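Type III chaperone protein ShcA (Pseudomonas syringae pv. tomato, PDB 4G6T) probably acts as a type III secretion chaperone of the CesT family, binding an effector protein in the bacterial cytoplasm before its export. Local coordinates at residues S5-F16 with R103-K112. Residues are numbered along the deposited sequence; the frame is centred on the assembly and turned at random.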
loop_
_atom_site.group_PDB
_atom_site.type_symbol
_atom_site.label_atom_id
_atom_site.label_comp_id
_atom_site.label_asym_id
_atom_site.label_seq_id
_atom_site.Cartn_x
_atom_site.Cartn_y
_atom_site.Cartn_z
ATOM N N SER A 5 -12.181 4.983 16.654
ATOM C CA SER A 5 -11.310 5.933 15.994
ATOM C C SER A 5 -10.387 5.286 14.990
ATOM O O SER A 5 -9.958 5.965 14.064
ATOM C CB SER A 5 -10.488 6.747 17.021
ATOM O OG SER A 5 -9.560 5.966 17.740
ATOM N N ASN A 6 -10.152 4.001 15.182
ATOM C CA ASN A 6 -9.312 3.231 14.246
ATOM C C ASN A 6 -9.991 3.066 12.877
ATOM O O ASN A 6 -9.319 2.637 11.910
ATOM C CB ASN A 6 -8.853 1.929 14.798
ATOM C CG ASN A 6 -7.747 2.099 15.828
ATOM O OD1 ASN A 6 -6.986 3.090 15.725
ATOM N ND2 ASN A 6 -7.638 1.183 16.765
ATOM N N LEU A 7 -11.275 3.418 12.740
ATOM C CA LEU A 7 -11.894 3.414 11.403
ATOM C C LEU A 7 -11.535 4.624 10.556
ATOM O O LEU A 7 -11.991 4.765 9.462
ATOM C CB LEU A 7 -13.412 3.247 11.481
ATOM C CG LEU A 7 -13.905 1.863 11.797
ATOM C CD1 LEU A 7 -15.298 1.959 12.393
ATOM C CD2 LEU A 7 -13.781 1.006 10.531
ATOM N N PHE A 8 -10.749 5.570 11.093
ATOM C CA PHE A 8 -10.280 6.733 10.352
ATOM C C PHE A 8 -9.641 6.370 8.991
ATOM O O PHE A 8 -9.851 7.043 8.019
ATOM C CB PHE A 8 -9.241 7.449 11.212
ATOM C CG PHE A 8 -8.774 8.761 10.672
ATOM C CD1 PHE A 8 -9.483 9.912 10.967
ATOM C CD2 PHE A 8 -7.670 8.840 9.846
ATOM C CE1 PHE A 8 -9.061 11.164 10.495
ATOM C CE2 PHE A 8 -7.248 10.081 9.339
ATOM C CZ PHE A 8 -7.956 11.234 9.661
ATOM N N TYR A 9 -8.838 5.302 9.009
ATOM C CA TYR A 9 -8.115 4.834 7.822
ATOM C C TYR A 9 -9.089 4.386 6.721
ATOM O O TYR A 9 -8.952 4.797 5.578
ATOM C CB TYR A 9 -7.149 3.705 8.175
ATOM C CG TYR A 9 -6.166 4.119 9.287
ATOM C CD1 TYR A 9 -5.101 4.983 9.024
ATOM C CD2 TYR A 9 -6.404 3.750 10.598
ATOM C CE1 TYR A 9 -4.288 5.411 10.072
ATOM C CE2 TYR A 9 -5.607 4.176 11.630
ATOM C CZ TYR A 9 -4.567 5.019 11.351
ATOM O OH TYR A 9 -3.760 5.411 12.451
ATOM N N LYS A 10 -10.094 3.618 7.132
ATOM C CA LYS A 10 -11.139 3.197 6.182
ATOM C C LYS A 10 -11.858 4.394 5.620
ATOM O O LYS A 10 -12.146 4.497 4.419
ATOM C CB LYS A 10 -12.131 2.288 6.875
ATOM C CG LYS A 10 -13.301 1.978 5.970
ATOM C CD LYS A 10 -14.385 1.151 6.622
ATOM C CE LYS A 10 -15.462 0.770 5.608
ATOM N NZ LYS A 10 -16.250 1.895 5.073
ATOM N N THR A 11 -12.247 5.339 6.466
ATOM C CA THR A 11 -12.916 6.520 5.981
ATOM C C THR A 11 -12.117 7.273 4.916
ATOM O O THR A 11 -12.626 7.769 3.903
ATOM C CB THR A 11 -13.314 7.444 7.157
ATOM O OG1 THR A 11 -14.032 6.622 8.082
ATOM C CG2 THR A 11 -14.131 8.614 6.658
ATOM N N LEU A 12 -10.811 7.370 5.170
ATOM C CA LEU A 12 -9.916 8.004 4.226
ATOM C C LEU A 12 -9.904 7.213 2.920
ATOM O O LEU A 12 -9.938 7.810 1.842
ATOM C CB LEU A 12 -8.494 8.087 4.791
ATOM C CG LEU A 12 -7.430 8.573 3.809
ATOM C CD1 LEU A 12 -7.685 9.977 3.386
ATOM C CD2 LEU A 12 -6.082 8.383 4.514
ATOM N N LEU A 13 -9.745 5.910 3.053
ATOM C CA LEU A 13 -9.717 5.022 1.893
ATOM C C LEU A 13 -10.987 5.115 1.060
ATOM O O LEU A 13 -10.899 5.177 -0.187
ATOM C CB LEU A 13 -9.365 3.621 2.259
ATOM C CG LEU A 13 -9.084 2.650 1.094
ATOM C CD1 LEU A 13 -7.896 3.151 0.289
ATOM C CD2 LEU A 13 -8.824 1.263 1.645
ATOM N N ASP A 14 -12.133 5.223 1.768
ATOM C CA ASP A 14 -13.392 5.495 1.036
ATOM C C ASP A 14 -13.417 6.804 0.296
ATOM O O ASP A 14 -13.897 6.865 -0.843
ATOM C CB ASP A 14 -14.551 5.487 2.023
ATOM C CG ASP A 14 -14.837 4.113 2.609
ATOM O OD1 ASP A 14 -14.298 3.069 2.141
ATOM O OD2 ASP A 14 -15.583 4.069 3.668
ATOM N N ASP A 15 -12.927 7.854 0.890
ATOM C CA ASP A 15 -12.844 9.166 0.250
ATOM C C ASP A 15 -11.863 9.156 -0.936
ATOM O O ASP A 15 -12.100 9.818 -1.939
ATOM C CB ASP A 15 -12.440 10.262 1.238
ATOM C CG ASP A 15 -13.598 10.674 2.175
ATOM O OD1 ASP A 15 -14.702 10.156 1.959
ATOM O OD2 ASP A 15 -13.404 11.529 3.066
ATOM N N PHE A 16 -10.768 8.418 -0.771
ATOM C CA PHE A 16 -9.769 8.259 -1.852
ATOM C C PHE A 16 -10.391 7.544 -3.045
ATOM O O PHE A 16 -10.273 8.021 -4.177
ATOM C CB PHE A 16 -8.580 7.498 -1.252
ATOM C CG PHE A 16 -7.494 7.094 -2.225
ATOM C CD1 PHE A 16 -6.545 8.006 -2.597
ATOM C CD2 PHE A 16 -7.380 5.780 -2.624
ATOM C CE1 PHE A 16 -5.492 7.632 -3.430
ATOM C CE2 PHE A 16 -6.340 5.390 -3.476
ATOM C CZ PHE A 16 -5.415 6.333 -3.872
ATOM N N ARG A 103 -1.023 9.505 11.191
ATOM C CA ARG A 103 -2.493 9.714 11.125
ATOM C C ARG A 103 -2.829 11.197 11.078
ATOM O O ARG A 103 -3.693 11.608 10.281
ATOM C CB ARG A 103 -3.192 9.007 12.289
ATOM C CG ARG A 103 -4.745 9.145 12.319
ATOM C CD ARG A 103 -5.302 9.328 13.779
ATOM N NE ARG A 103 -5.474 8.075 14.493
ATOM C CZ ARG A 103 -6.648 7.488 14.799
ATOM N NH1 ARG A 103 -7.833 8.045 14.482
ATOM N NH2 ARG A 103 -6.643 6.330 15.462
ATOM N N GLU A 104 -2.156 12.003 11.910
ATOM C CA GLU A 104 -2.292 13.480 11.939
ATOM C C GLU A 104 -2.117 14.194 10.610
ATOM O O GLU A 104 -2.557 15.308 10.427
ATOM C CB GLU A 104 -1.224 14.078 12.906
ATOM C CG GLU A 104 -1.331 13.688 14.389
ATOM C CD GLU A 104 -0.709 12.324 14.816
ATOM O OE1 GLU A 104 -0.254 11.497 13.964
ATOM O OE2 GLU A 104 -0.704 12.050 16.052
ATOM N N LYS A 105 -1.350 13.614 9.686
ATOM C CA LYS A 105 -1.072 14.225 8.416
ATOM C C LYS A 105 -1.854 13.645 7.241
ATOM O O LYS A 105 -1.709 14.113 6.124
ATOM C CB LYS A 105 0.422 14.069 8.108
ATOM C CG LYS A 105 1.297 14.972 8.979
ATOM C CD LYS A 105 2.774 14.572 9.020
ATOM C CE LYS A 105 3.512 15.157 10.236
ATOM N NZ LYS A 105 2.826 15.045 11.579
ATOM N N LEU A 106 -2.696 12.656 7.488
ATOM C CA LEU A 106 -3.403 12.007 6.404
ATOM C C LEU A 106 -4.493 12.884 5.850
ATOM O O LEU A 106 -5.214 13.609 6.588
ATOM C CB LEU A 106 -4.031 10.698 6.846
ATOM C CG LEU A 106 -3.134 9.509 7.102
ATOM C CD1 LEU A 106 -3.832 8.360 7.846
ATOM C CD2 LEU A 106 -2.650 9.073 5.708
ATOM N N SER A 107 -4.603 12.846 4.554
ATOM C CA SER A 107 -5.659 13.468 3.787
ATOM C C SER A 107 -5.663 12.855 2.435
ATOM O O SER A 107 -4.692 12.195 2.050
ATOM C CB SER A 107 -5.441 14.979 3.609
ATOM O OG SER A 107 -4.339 15.296 2.705
ATOM N N VAL A 108 -6.716 13.059 1.660
ATOM C CA VAL A 108 -6.764 12.461 0.347
ATOM C C VAL A 108 -5.653 13.029 -0.559
ATOM O O VAL A 108 -4.911 12.228 -1.180
ATOM C CB VAL A 108 -8.181 12.544 -0.284
ATOM C CG1 VAL A 108 -8.139 12.139 -1.735
ATOM C CG2 VAL A 108 -9.105 11.606 0.481
ATOM N N PRO A 109 -5.441 14.355 -0.608
ATOM C CA PRO A 109 -4.319 14.850 -1.469
ATOM C C PRO A 109 -2.948 14.356 -1.003
ATOM O O PRO A 109 -2.109 14.066 -1.875
ATOM C CB PRO A 109 -4.401 16.361 -1.364
ATOM C CG PRO A 109 -5.843 16.633 -0.952
ATOM C CD PRO A 109 -6.232 15.488 -0.069
ATOM N N THR A 110 -2.721 14.277 0.300
ATOM C CA THR A 110 -1.419 13.757 0.832
ATOM C C THR A 110 -1.231 12.324 0.452
ATOM O O THR A 110 -0.140 11.921 0.012
ATOM C CB THR A 110 -1.269 13.973 2.344
ATOM O OG1 THR A 110 -1.213 15.390 2.555
ATOM C CG2 THR A 110 -0.006 13.351 2.856
ATOM N N LEU A 111 -2.249 11.492 0.607
ATOM C CA LEU A 111 -2.138 10.130 0.208
ATOM C C LEU A 111 -1.813 10.019 -1.290
ATOM O O LEU A 111 -0.995 9.177 -1.716
ATOM C CB LEU A 111 -3.409 9.334 0.590
ATOM C CG LEU A 111 -3.487 7.870 0.177
ATOM C CD1 LEU A 111 -2.361 7.002 0.718
ATOM C CD2 LEU A 111 -4.803 7.248 0.639
ATOM N N LYS A 112 -2.527 10.778 -2.118
ATOM C CA LYS A 112 -2.274 10.788 -3.587
ATOM C C LYS A 112 -0.824 11.160 -3.877
ATOM O O LYS A 112 -0.143 10.420 -4.624
ATOM C CB LYS A 112 -3.214 11.747 -4.312
ATOM C CG LYS A 112 -4.653 11.273 -4.349
ATOM C CD LYS A 112 -5.490 12.265 -5.129
ATOM C CE LYS A 112 -6.885 11.697 -5.264
ATOM N NZ LYS A 112 -7.586 12.566 -6.219
HETATM O O HOH W 1 -4.451 4.347 14.886
#
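One face of the Phe16 ring carries Leu111 CD2, 4.1 Å from the centroid and 23° off the normal, a CH-pi contact, while Lys112 CG lies at the ring edge. The Phe8 ring takes Leu106 CD1 near its plane and receives Arg103 CG off-centre, 4.3 Å from its centroid. At the Tyr9 ring, a water sits in plane at the edge; Tyr9 OH donates to it, Arg103 NH2 also donates, and the water in turn donates to Asn6 OD1. Bends at chi2 and chi3 bring the Arg103 guanidinium to the 3-10 turn at Ser5 and Asn6, just before helix 8-19. Arg103 NH1 donates a hydrogen bond to Ser5 O (3.0 Å, 141° at the hydrogen), on the opposite face of that carbonyl from Phe8 N, so two donors grip one oxygen. Between the aromatics, Leu12 splits its methyls: CD2 meets Leu106 CD2 at 3.7 Å, whereas CD1 meets Val108 CG2 at 3.6 Å. Ser107 OG caps helix 108-127 by accepting from Thr110 N. The axes of segments 8-16 and 108-112 cross at -78°, 10.1 Å apart at closest approach, and Leu106 and Leu111 also touch Leu54 of strand 53-59: two helices packed against the antiparallel sheet, consistent with the alpha+beta fold of class I type III secretion chaperones.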